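Alpha/beta hydrolase fold protein (Chitinophaga pinensis, PDB 4PW0) is probably a hydrolase of the alpha/beta hydrolase fold, its exact substrate unknown, thought to work through a serine nucleophile of a Ser-His-Asp triad. Local coordinates at residues A[41-45]-A[108-112]; A[48-52]-A[67-71]; A[114-118]-A[207-211]. One frame throughout, in Å; residues are numbered along the deposited sequence.

Interaction 1: residues A[41-45]-A[108-112]; sequences CFQHF and GFSLG
Strand residues 41-42 run parallel to strand residues 108-109. Gly108, extended, pairs with Phe42 (CA to CA 4.6 Å), whose m side chain leads its ring away over helix 111-122; a CB on Gly108 would run into Gly112 O. Phe109 N donates a nearly straight hydrogen bond to Phe42 O (3.0 Å); its t side chain sets CD2 3.5 Å from CB of His44 (p rotamer, His44 N bonded to Gln43 OE1 at 2.9 Å), the rings oblique, and Phe109 O makes a CA-H...O contact with His44 CA (3.4 Å). Ser110, at phi/psi 64/-122, makes a strained sharp turn at the N-cap without a side-chain capping bond, its CB 3.7 Å from His44 CB. Leu111 begins the helix, CB 4.0 Å from Gln43 O. Gly112 N gives a weak hydrogen bond to Gln43 O (3.1 Å); Gly112 CA nears Phe42 O (3.6 Å), where a CB would clash. This Gly-x-Ser-x-Gly strand-turn-helix is typical of the nucleophile elbow of alpha/beta hydrolases, Ser110 the probable nucleophile, beside His262.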
ATOM      1  N   CYS A  41       6.055 -20.045   0.833  1.00 16.89           N
ATOM      2  CA  CYS A  41       5.143 -19.458   1.809  1.00 16.04           C
ATOM      3  C   CYS A  41       5.347 -20.051   3.184  1.00 16.49           C
ATOM      4  O   CYS A  41       5.480 -21.274   3.338  1.00 18.06           O
ATOM      5  CB  CYS A  41       3.681 -19.645   1.367  1.00 16.80           C
ATOM      6  SG  CYS A  41       3.315 -18.900  -0.223  1.00 19.22           S
ATOM      7  N   PHE A  42       5.336 -19.195   4.194  1.00 15.82           N
ATOM      8  CA  PHE A  42       5.637 -19.538   5.576  1.00 15.92           C
ATOM      9  C   PHE A  42       4.470 -19.160   6.467  1.00 15.69           C
ATOM     10  O   PHE A  42       4.058 -18.006   6.491  1.00 15.73           O
ATOM     11  CB  PHE A  42       6.917 -18.852   6.071  1.00 15.75           C
ATOM     12  CG  PHE A  42       8.146 -19.193   5.262  1.00 15.89           C
ATOM     13  CD1 PHE A  42       8.362 -18.626   4.020  1.00 16.36           C
ATOM     14  CD2 PHE A  42       9.102 -20.063   5.771  1.00 18.66           C
ATOM     15  CE1 PHE A  42       9.502 -18.919   3.269  1.00 17.52           C
ATOM     16  CE2 PHE A  42      10.233 -20.364   5.017  1.00 19.06           C
ATOM     17  CZ  PHE A  42      10.414 -19.820   3.772  1.00 18.62           C
ATOM     18  N   GLN A  43       3.943 -20.150   7.158  1.00 14.96           N
ATOM     19  CA  GLN A  43       2.612 -20.067   7.798  1.00 15.56           C
ATOM     20  C   GLN A  43       2.586 -19.402   9.177  1.00 14.68           C
ATOM     21  O   GLN A  43       3.617 -19.252   9.852  1.00 16.24           O
ATOM     22  CB  GLN A  43       2.023 -21.489   7.844  1.00 16.04           C
ATOM     23  CG  GLN A  43       0.566 -21.669   8.233  1.00 15.58           C
ATOM     24  CD  GLN A  43      -0.400 -20.878   7.398  1.00 15.47           C
ATOM     25  OE1 GLN A  43      -0.373 -19.627   7.351  1.00 16.57           O
ATOM     26  NE2 GLN A  43      -1.243 -21.601   6.649  1.00 17.62           N
ATOM     27  N   HIS A  44       1.381 -19.009   9.591  1.00 14.79           N
ATOM     28  CA  HIS A  44       1.140 -18.432  10.918  1.00 15.10           C
ATOM     29  C   HIS A  44       1.129 -19.391  12.072  1.00 18.67           C
ATOM     30  O   HIS A  44       1.160 -20.601  11.869  1.00 18.71           O
ATOM     31  CB  HIS A  44      -0.204 -17.673  10.875  1.00 16.19           C
ATOM     32  CG  HIS A  44      -1.440 -18.541  10.842  1.00 16.29           C
ATOM     33  ND1 HIS A  44      -1.956 -19.142  11.962  1.00 17.91           N
ATOM     34  CD2 HIS A  44      -2.318 -18.824   9.850  1.00 17.07           C
ATOM     35  CE1 HIS A  44      -3.061 -19.807  11.650  1.00 18.45           C
ATOM     36  NE2 HIS A  44      -3.319 -19.600  10.390  1.00 17.26           N
ATOM     37  N   PHE A  45       0.956 -18.852  13.298  1.00 18.97           N
ATOM     38  CA  PHE A  45       0.890 -19.637  14.586  1.00 18.01           C
ATOM     39  C   PHE A  45      -0.266 -20.613  14.602  1.00 18.10           C
ATOM     40  O   PHE A  45      -1.396 -20.229  14.490  1.00 18.01           O
ATOM     41  CB  PHE A  45       0.716 -18.658  15.756  1.00 19.06           C
ATOM     42  CG  PHE A  45       0.485 -19.273  17.118  1.00 18.81           C
ATOM     43  CD1 PHE A  45       1.382 -20.177  17.665  1.00 19.61           C
ATOM     44  CD2 PHE A  45      -0.584 -18.906  17.883  1.00 19.88           C
ATOM     45  CE1 PHE A  45       1.158 -20.700  18.927  1.00 18.66           C
ATOM     46  CE2 PHE A  45      -0.833 -19.441  19.131  1.00 19.78           C
ATOM     47  CZ  PHE A  45       0.061 -20.352  19.678  1.00 19.39           C
ATOM     48  N   GLY A 108       5.847 -14.506   4.174  1.00 14.13           N
ATOM     49  CA  GLY A 108       5.733 -14.964   5.539  1.00 15.55           C
ATOM     50  C   GLY A 108       4.579 -14.237   6.227  1.00 14.58           C
ATOM     51  O   GLY A 108       4.559 -13.003   6.257  1.00 15.07           O
ATOM     52  N   PHE A 109       3.682 -15.026   6.838  1.00 14.12           N
ATOM     53  CA  PHE A 109       2.567 -14.481   7.613  1.00 13.33           C
ATOM     54  C   PHE A 109       2.793 -14.785   9.091  1.00 13.47           C
ATOM     55  O   PHE A 109       2.989 -15.938   9.464  1.00 14.57           O
ATOM     56  CB  PHE A 109       1.269 -15.133   7.117  1.00 14.05           C
ATOM     57  CG  PHE A 109       0.009 -14.744   7.899  1.00 14.55           C
ATOM     58  CD1 PHE A 109      -0.182 -13.453   8.343  1.00 14.47           C
ATOM     59  CD2 PHE A 109      -1.001 -15.679   8.123  1.00 14.91           C
ATOM     60  CE1 PHE A 109      -1.328 -13.100   9.040  1.00 15.76           C
ATOM     61  CE2 PHE A 109      -2.161 -15.320   8.777  1.00 17.33           C
ATOM     62  CZ  PHE A 109      -2.320 -14.023   9.247  1.00 15.60           C
ATOM     63  N   SER A 110       2.781 -13.739   9.935  1.00 13.41           N
ATOM     64  CA  SER A 110       2.813 -13.867  11.399  1.00 14.03           C
ATOM     65  C   SER A 110       4.169 -14.531  11.785  1.00 14.69           C
ATOM     66  O   SER A 110       5.215 -13.995  11.392  1.00 14.53           O
ATOM     67  CB  SER A 110       1.575 -14.595  11.869  1.00 15.41           C
ATOM     68  OG  SER A 110       1.621 -14.695  13.288  1.00 16.97           O
ATOM     69  N   LEU A 111       4.172 -15.674  12.466  1.00 14.53           N
ATOM     70  CA  LEU A 111       5.414 -16.394  12.726  1.00 14.98           C
ATOM     71  C   LEU A 111       6.263 -16.553  11.457  1.00 14.56           C
ATOM     72  O   LEU A 111       7.489 -16.369  11.473  1.00 15.52           O
ATOM     73  CB  LEU A 111       5.039 -17.761  13.277  1.00 17.20           C
ATOM     74  CG  LEU A 111       6.179 -18.744  13.437  1.00 17.92           C
ATOM     75  CD1 LEU A 111       7.227 -18.221  14.384  1.00 19.18           C
ATOM     76  CD2 LEU A 111       5.622 -20.075  13.938  1.00 20.35           C
ATOM     77  N   GLY A 112       5.616 -16.869  10.328  1.00 13.52           N
ATOM     78  CA  GLY A 112       6.320 -16.978   9.092  1.00 14.40           C
ATOM     79  C   GLY A 112       6.995 -15.694   8.654  1.00 14.70           C
ATOM     80  O   GLY A 112       8.035 -15.722   7.984  1.00 15.64           O
TER

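Interaction 2: residues A[48-52]-A[67-71]; sequences TLDNW and IIFDN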
ATOM      1  N   THR A  48      -1.712 -24.819   9.532  1.00 16.31           N
ATOM      2  CA  THR A  48      -1.256 -25.952   8.707  1.00 17.19           C
ATOM      3  C   THR A  48      -1.486 -25.616   7.253  1.00 15.83           C
ATOM      4  O   THR A  48      -1.785 -24.486   6.890  1.00 16.75           O
ATOM      5  CB  THR A  48      -2.003 -27.243   9.113  1.00 18.77           C
ATOM      6  OG1 THR A  48      -3.380 -27.116   8.739  1.00 22.04           O
ATOM      7  CG2 THR A  48      -1.852 -27.494  10.624  1.00 27.64           C
ATOM      8  N   LEU A  49      -1.291 -26.603   6.374  1.00 16.45           N
ATOM      9  CA  LEU A  49      -1.429 -26.359   4.981  1.00 17.08           C
ATOM     10  C   LEU A  49      -2.816 -25.798   4.612  1.00 18.82           C
ATOM     11  O   LEU A  49      -2.939 -24.979   3.677  1.00 18.58           O
ATOM     12  CB  LEU A  49      -1.204 -27.624   4.147  1.00 18.54           C
ATOM     13  CG  LEU A  49       0.231 -28.155   4.187  1.00 19.72           C
ATOM     14  CD1 LEU A  49       0.279 -29.602   3.695  1.00 21.88           C
ATOM     15  CD2 LEU A  49       1.159 -27.291   3.336  1.00 20.97           C
ATOM     16  N   ASP A  50      -3.834 -26.241   5.371  1.00 18.25           N
ATOM     17  CA  ASP A  50      -5.235 -25.947   5.143  0.60 19.57           C
ATOM     18  C   ASP A  50      -5.690 -24.565   5.707  1.00 17.54           C
ATOM     19  O   ASP A  50      -6.856 -24.174   5.553  1.00 19.75           O
ATOM     20  CB  ASP A  50      -6.098 -27.079   5.752  0.60 18.76           C
ATOM     21  CG  ASP A  50      -5.838 -28.448   5.125  0.60 21.78           C
ATOM     22  OD1 ASP A  50      -5.510 -28.553   3.897  0.60 22.46           O
ATOM     23  OD2 ASP A  50      -5.976 -29.414   5.942  0.60 20.82           O
ATOM     24  N   ASN A  51      -4.763 -23.875   6.387  1.00 16.66           N
ATOM     25  CA  ASN A  51      -5.055 -22.505   6.877  1.00 15.63           C
ATOM     26  C   ASN A  51      -4.703 -21.439   5.875  1.00 16.23           C
ATOM     27  O   ASN A  51      -5.007 -20.257   6.065  1.00 17.91           O
ATOM     28  CB  ASN A  51      -4.340 -22.276   8.190  1.00 15.81           C
ATOM     29  CG  ASN A  51      -4.942 -23.110   9.303  1.00 17.07           C
ATOM     30  OD1 ASN A  51      -4.486 -24.218   9.633  1.00 19.42           O
ATOM     31  ND2 ASN A  51      -6.057 -22.599   9.858  1.00 19.42           N
ATOM     32  N   TRP A  52      -4.036 -21.806   4.763  1.00 15.21           N
ATOM     33  CA  TRP A  52      -3.832 -20.876   3.674  1.00 16.10           C
ATOM     34  C   TRP A  52      -5.149 -20.563   2.968  1.00 16.96           C
ATOM     35  O   TRP A  52      -5.940 -21.478   2.701  1.00 18.94           O
ATOM     36  CB  TRP A  52      -2.792 -21.384   2.664  1.00 16.59           C
ATOM     37  CG  TRP A  52      -1.401 -21.401   3.195  1.00 15.90           C
ATOM     38  CD1 TRP A  52      -0.671 -22.515   3.583  1.00 17.95           C
ATOM     39  CD2 TRP A  52      -0.561 -20.276   3.420  1.00 15.71           C
ATOM     40  NE1 TRP A  52       0.553 -22.132   4.071  1.00 17.33           N
ATOM     41  CE2 TRP A  52       0.661 -20.767   3.949  1.00 16.51           C
ATOM     42  CE3 TRP A  52      -0.699 -18.894   3.226  1.00 16.31           C
ATOM     43  CZ2 TRP A  52       1.696 -19.917   4.344  1.00 16.50           C
ATOM     44  CZ3 TRP A  52       0.335 -18.062   3.585  1.00 17.57           C
ATOM     45  CH2 TRP A  52       1.522 -18.577   4.149  1.00 16.60           C
ATOM     46  N   ILE A  67       4.865 -22.755  -3.303  1.00 19.27           N
ATOM     47  CA  ILE A  67       5.064 -23.858  -2.403  1.00 19.25           C
ATOM     48  C   ILE A  67       4.545 -23.456  -1.024  1.00 18.91           C
ATOM     49  O   ILE A  67       4.953 -22.430  -0.469  1.00 18.92           O
ATOM     50  CB  ILE A  67       6.574 -24.235  -2.278  1.00 22.15           C
ATOM     51  CG1 ILE A  67       7.172 -24.617  -3.643  1.00 28.57           C
ATOM     52  CG2 ILE A  67       6.780 -25.308  -1.220  1.00 22.51           C
ATOM     53  CD1 ILE A  67       6.694 -25.919  -4.138  1.00 32.18           C
ATOM     54  N   ILE A  68       3.628 -24.253  -0.512  1.00 19.00           N
ATOM     55  CA  ILE A  68       3.192 -24.201   0.881  1.00 17.37           C
ATOM     56  C   ILE A  68       3.702 -25.443   1.563  1.00 17.37           C
ATOM     57  O   ILE A  68       3.745 -26.535   0.939  1.00 19.56           O
ATOM     58  CB  ILE A  68       1.662 -24.023   1.043  1.00 17.77           C
ATOM     59  CG1 ILE A  68       0.849 -25.050   0.218  1.00 18.65           C
ATOM     60  CG2 ILE A  68       1.254 -22.587   0.689  1.00 18.71           C
ATOM     61  CD1 ILE A  68      -0.628 -25.064   0.538  1.00 20.78           C
ATOM     62  N   PHE A  69       4.143 -25.328   2.796  1.00 16.88           N
ATOM     63  CA  PHE A  69       4.713 -26.449   3.518  1.00 17.99           C
ATOM     64  C   PHE A  69       4.444 -26.409   4.988  1.00 18.04           C
ATOM     65  O   PHE A  69       4.253 -25.322   5.567  1.00 17.49           O
ATOM     66  CB  PHE A  69       6.235 -26.571   3.248  1.00 18.99           C
ATOM     67  CG  PHE A  69       7.085 -25.573   3.994  1.00 17.51           C
ATOM     68  CD1 PHE A  69       7.139 -24.229   3.598  1.00 17.39           C
ATOM     69  CD2 PHE A  69       7.824 -25.969   5.064  1.00 18.50           C
ATOM     70  CE1 PHE A  69       7.915 -23.327   4.309  1.00 18.02           C
ATOM     71  CE2 PHE A  69       8.613 -25.084   5.780  1.00 19.13           C
ATOM     72  CZ  PHE A  69       8.656 -23.744   5.400  1.00 18.66           C
ATOM     73  N   ASP A  70       4.504 -27.574   5.629  1.00 17.58           N
ATOM     74  CA  ASP A  70       4.513 -27.673   7.063  1.00 17.34           C
ATOM     75  C   ASP A  70       5.956 -27.752   7.534  1.00 18.70           C
ATOM     76  O   ASP A  70       6.729 -28.664   7.127  1.00 18.97           O
ATOM     77  CB  ASP A  70       3.764 -28.867   7.573  1.00 18.10           C
ATOM     78  CG  ASP A  70       2.256 -28.764   7.484  1.00 20.14           C
ATOM     79  OD1 ASP A  70       1.701 -27.655   7.654  1.00 19.30           O
ATOM     80  OD2 ASP A  70       1.592 -29.851   7.264  1.00 20.12           O
ATOM     81  N   ASN A  71       6.381 -26.807   8.346  1.00 17.68           N
ATOM     82  CA  ASN A  71       7.709 -26.869   8.928  1.00 18.02           C
ATOM     83  C   ASN A  71       7.786 -28.084   9.902  1.00 18.12           C
ATOM     84  O   ASN A  71       6.785 -28.712  10.221  1.00 18.47           O
ATOM     85  CB  ASN A  71       8.039 -25.517   9.568  1.00 18.09           C
ATOM     86  CG  ASN A  71       9.528 -25.186   9.536  1.00 18.58           C
ATOM     87  OD1 ASN A  71      10.404 -26.076   9.600  1.00 20.30           O
ATOM     88  ND2 ASN A  71       9.846 -23.887   9.399  1.00 18.58           N
TER
HETATM   89  O   HOH W   1       3.586 -22.840   4.222  1.00 19.72           O
HETATM   90  O   HOH W   2       1.484 -24.416   5.685  1.00 20.75           O
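Leu49, Ile68 and Asp70 bury most of this contact between a loop and the end of a strand. Leu49 brings CD2 to 3.6 Å from both Ile68 O and Phe69 N and to 3.9 Å from Ile68 CG1, so this one methyl packs on both the strand backbone and the Ile68 side chain. Ile68 points at the loop; the CG2 methyl of this beta-branched residue is small enough to sit over the flat face of the Trp52 five-membered ring, 3.5 Å from its centroid, a CH-pi contact. Water 2 bridges Trp52 NE1 (2.9 Å) to Phe69 O (2.9 Å); water 1 accepts from Phe69 N (2.9 Å) and weakly from Trp52 NE1 (3.1 Å). Asp70 turns its carboxylate toward the loop, where OD1 packs 3.6 Å from Thr48 CA and OD2 3.8 Å from Leu49 CG; OD2 also takes a weak hydrogen bond from Leu76 N. The loop leads to helix 54-61, so this is part of the crossover joining parallel strands 39-42 and 66-69 in the alpha/beta hydrolase sheet.

Interaction 3: residues A[114-118]-A[207-211]; sequences FIVQY and ITNWG
Phe114 lays its ring against the indole of Trp210 in a face-to-face stack, its centroid 3.6 Å from that of the five-membered ring and the planes only 9° apart. The closest atoms are Phe114 CD1 and Trp210 NE1, at 3.3 Å. One step back along the side chain, Phe114 CB rests over the six-membered ring, 3.6 Å from its centroid and 10° off the normal, a CH-pi contact; one indole face thus receives both the ring and the methylene of Phe114. Both segments are helical. Their axes approach to 12.6 Å and cross at 52°, a wide separation that large aromatic side chains can span; the nearest CA atoms, of Phe114 and Trp210, are 7.8 Å apart. Phe114 takes the m rotamer (chi2 -18°) and Trp210 the t rotamer (chi2 -102°), which lays the rings nearly parallel, with both CA-to-CB bonds directed at the opposite helix. Around the indole edge lie Gln117, with OE1 4.0 Å from Trp210 CZ2, and Tyr118, with CB 4.5 Å from Trp210 CZ3. Ile207, one turn before Trp210, places CG2 4.1 Å from Phe114 CE2, at the phenyl edge. Trp210 NE1 and Gln117 NE2 both donate hydrogen bonds to Ala136 O, and Gln117 NE2 also to Gly113 O, so the tryptophan can be buried without a wasted donor. Helix 111-122, which follows the putative nucleophile turn, is thereby joined to helix 197-212, while its Val116 packs against strand 127-133, Trp210 touches Val85 of helix 85-98, and Ile207 meets Phe146 of helix 146-154.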
ATOM      1  N   PHE A 114       8.404 -13.666  10.725  1.00 14.43           N
ATOM      2  CA  PHE A 114       9.665 -13.611  11.478  1.00 14.35           C
ATOM      3  C   PHE A 114      10.728 -14.477  10.774  1.00 15.76           C
ATOM      4  O   PHE A 114      11.886 -14.046  10.559  1.00 16.36           O
ATOM      5  CB  PHE A 114       9.515 -14.201  12.883  1.00 15.29           C
ATOM      6  CG  PHE A 114       8.470 -13.577  13.758  1.00 14.62           C
ATOM      7  CD1 PHE A 114       7.917 -12.328  13.513  1.00 15.21           C
ATOM      8  CD2 PHE A 114       8.037 -14.264  14.863  1.00 15.55           C
ATOM      9  CE1 PHE A 114       6.921 -11.808  14.338  1.00 15.12           C
ATOM     10  CE2 PHE A 114       7.082 -13.746  15.702  1.00 15.93           C
ATOM     11  CZ  PHE A 114       6.519 -12.521  15.474  1.00 14.91           C
ATOM     12  N   ILE A 115      10.319 -15.655  10.320  1.00 14.85           N
ATOM     13  CA  ILE A 115      11.238 -16.590   9.646  1.00 15.42           C
ATOM     14  C   ILE A 115      11.802 -15.963   8.378  1.00 16.15           C
ATOM     15  O   ILE A 115      13.020 -16.072   8.110  1.00 17.67           O
ATOM     16  CB  ILE A 115      10.536 -17.935   9.365  1.00 16.98           C
ATOM     17  CG1 ILE A 115      10.272 -18.685  10.680  1.00 16.52           C
ATOM     18  CG2 ILE A 115      11.389 -18.828   8.443  1.00 18.09           C
ATOM     19  CD1 ILE A 115       9.292 -19.846  10.568  1.00 17.99           C
ATOM     20  N   VAL A 116      10.991 -15.261   7.584  1.00 16.26           N
ATOM     21  CA  VAL A 116      11.550 -14.729   6.322  1.00 15.79           C
ATOM     22  C   VAL A 116      12.549 -13.616   6.602  1.00 16.60           C
ATOM     23  O   VAL A 116      13.480 -13.455   5.836  1.00 18.21           O
ATOM     24  CB  VAL A 116      10.473 -14.265   5.329  1.00 17.11           C
ATOM     25  CG1 VAL A 116       9.588 -15.453   4.937  1.00 17.58           C
ATOM     26  CG2 VAL A 116       9.614 -13.101   5.836  1.00 16.98           C
ATOM     27  N   GLN A 117      12.353 -12.840   7.669  1.00 15.86           N
ATOM     28  CA  GLN A 117      13.350 -11.815   8.046  1.00 15.81           C
ATOM     29  C   GLN A 117      14.685 -12.488   8.424  1.00 18.07           C
ATOM     30  O   GLN A 117      15.741 -12.083   7.964  1.00 19.28           O
ATOM     31  CB  GLN A 117      12.885 -10.998   9.215  1.00 17.08           C
ATOM     32  CG  GLN A 117      11.703 -10.080   8.949  1.00 15.91           C
ATOM     33  CD  GLN A 117      11.233  -9.436  10.232  1.00 16.19           C
ATOM     34  OE1 GLN A 117      11.959  -8.639  10.836  1.00 18.42           O
ATOM     35  NE2 GLN A 117      10.015  -9.740  10.632  1.00 16.85           N
ATOM     36  N   TYR A 118      14.613 -13.504   9.277  1.00 17.24           N
ATOM     37  CA  TYR A 118      15.808 -14.192   9.720  1.00 17.87           C
ATOM     38  C   TYR A 118      16.497 -14.868   8.528  1.00 17.33           C
ATOM     39  O   TYR A 118      17.735 -14.835   8.398  1.00 20.04           O
ATOM     40  CB  TYR A 118      15.491 -15.170  10.857  1.00 19.66           C
ATOM     41  CG  TYR A 118      16.745 -15.611  11.575  1.00 20.53           C
ATOM     42  CD1 TYR A 118      17.383 -14.751  12.437  1.00 26.45           C
ATOM     43  CD2 TYR A 118      17.319 -16.827  11.344  1.00 19.30           C
ATOM     44  CE1 TYR A 118      18.571 -15.089  13.062  1.00 28.35           C
ATOM     45  CE2 TYR A 118      18.530 -17.185  11.969  1.00 22.43           C
ATOM     46  CZ  TYR A 118      19.127 -16.329  12.828  1.00 24.13           C
ATOM     47  OH  TYR A 118      20.320 -16.688  13.446  1.00 30.26           O
ATOM     48  N   ILE A 207       7.545 -17.384  19.404  1.00 14.84           N
ATOM     49  CA  ILE A 207       6.977 -16.083  19.115  1.00 15.16           C
ATOM     50  C   ILE A 207       7.249 -15.123  20.268  1.00 15.89           C
ATOM     51  O   ILE A 207       7.650 -13.962  20.074  1.00 16.87           O
ATOM     52  CB  ILE A 207       5.482 -16.209  18.855  1.00 16.01           C
ATOM     53  CG1 ILE A 207       5.237 -16.921  17.538  1.00 15.36           C
ATOM     54  CG2 ILE A 207       4.790 -14.862  18.861  1.00 15.85           C
ATOM     55  CD1 ILE A 207       3.836 -17.464  17.401  1.00 16.69           C
ATOM     56  N   THR A 208       7.066 -15.602  21.482  1.00 15.70           N
ATOM     57  CA  THR A 208       7.328 -14.762  22.653  1.00 16.66           C
ATOM     58  C   THR A 208       8.790 -14.324  22.685  1.00 17.81           C
ATOM     59  O   THR A 208       9.092 -13.138  22.929  1.00 18.25           O
ATOM     60  CB  THR A 208       6.939 -15.535  23.947  1.00 16.98           C
ATOM     61  OG1 THR A 208       5.556 -15.949  23.872  1.00 17.67           O
ATOM     62  CG2 THR A 208       7.105 -14.635  25.172  1.00 17.87           C
ATOM     63  N   ASN A 209       9.683 -15.266  22.450  1.00 17.40           N
ATOM     64  CA  ASN A 209      11.100 -14.940  22.464  1.00 18.82           C
ATOM     65  C   ASN A 209      11.609 -14.085  21.325  1.00 17.79           C
ATOM     66  O   ASN A 209      12.584 -13.347  21.498  1.00 19.50           O
ATOM     67  CB  ASN A 209      11.959 -16.189  22.662  1.00 19.47           C
ATOM     68  CG  ASN A 209      11.996 -16.624  24.106  1.00 25.90           C
ATOM     69  OD1 ASN A 209      11.892 -15.826  25.031  1.00 30.57           O
ATOM     70  ND2 ASN A 209      12.105 -17.886  24.306  1.00 29.44           N
ATOM     71  N   TRP A 210      10.935 -14.112  20.179  1.00 16.90           N
ATOM     72  CA  TRP A 210      11.242 -13.153  19.116  1.00 17.05           C
ATOM     73  C   TRP A 210      11.121 -11.741  19.683  1.00 17.19           C
ATOM     74  O   TRP A 210      11.920 -10.875  19.324  1.00 18.51           O
ATOM     75  CB  TRP A 210      10.288 -13.365  17.933  1.00 16.62           C
ATOM     76  CG  TRP A 210      10.510 -12.483  16.749  1.00 16.08           C
ATOM     77  CD1 TRP A 210       9.792 -11.380  16.411  1.00 15.88           C
ATOM     78  CD2 TRP A 210      11.481 -12.652  15.717  1.00 15.26           C
ATOM     79  NE1 TRP A 210      10.259 -10.856  15.235  1.00 15.67           N
ATOM     80  CE2 TRP A 210      11.270 -11.633  14.771  1.00 15.79           C
ATOM     81  CE3 TRP A 210      12.503 -13.566  15.487  1.00 17.55           C
ATOM     82  CZ2 TRP A 210      12.018 -11.529  13.606  1.00 17.25           C
ATOM     83  CZ3 TRP A 210      13.245 -13.455  14.324  1.00 16.69           C
ATOM     84  CH2 TRP A 210      12.984 -12.453  13.394  1.00 16.84           C
ATOM     85  N   GLY A 211      10.127 -11.516  20.545  1.00 17.91           N
ATOM     86  CA  GLY A 211       9.963 -10.214  21.180  1.00 18.89           C
ATOM     87  C   GLY A 211      10.855  -9.980  22.383  1.00 19.57           C
ATOM     88  O   GLY A 211      11.360  -8.872  22.602  1.00 20.23           O
TER

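In the fold
Interactions 1 and 2 meet on the central sheet, where strands 39-42 and 66-69 are neighbours; their centres are 9 Å apart, and Cys41 N to Ile67 O (2.9 Å) and Gln43 NE2 to Thr48 O (2.9 Å) join them. Along the chain, both segments of interaction 2 fall between those of interaction 1, and interaction 3 follows. Interactions 1 and 3, with centres about 10 Å apart, share helix 111-122, and Phe42 CD1 packs 3.5 Å from Val116 CG1. Interactions 2 and 3 lie about 18 Å apart, centre to centre. The probable nucleophile turn therefore stands between a sheet-and-loop contact and a helix pair, all within one alpha/beta hydrolase fold.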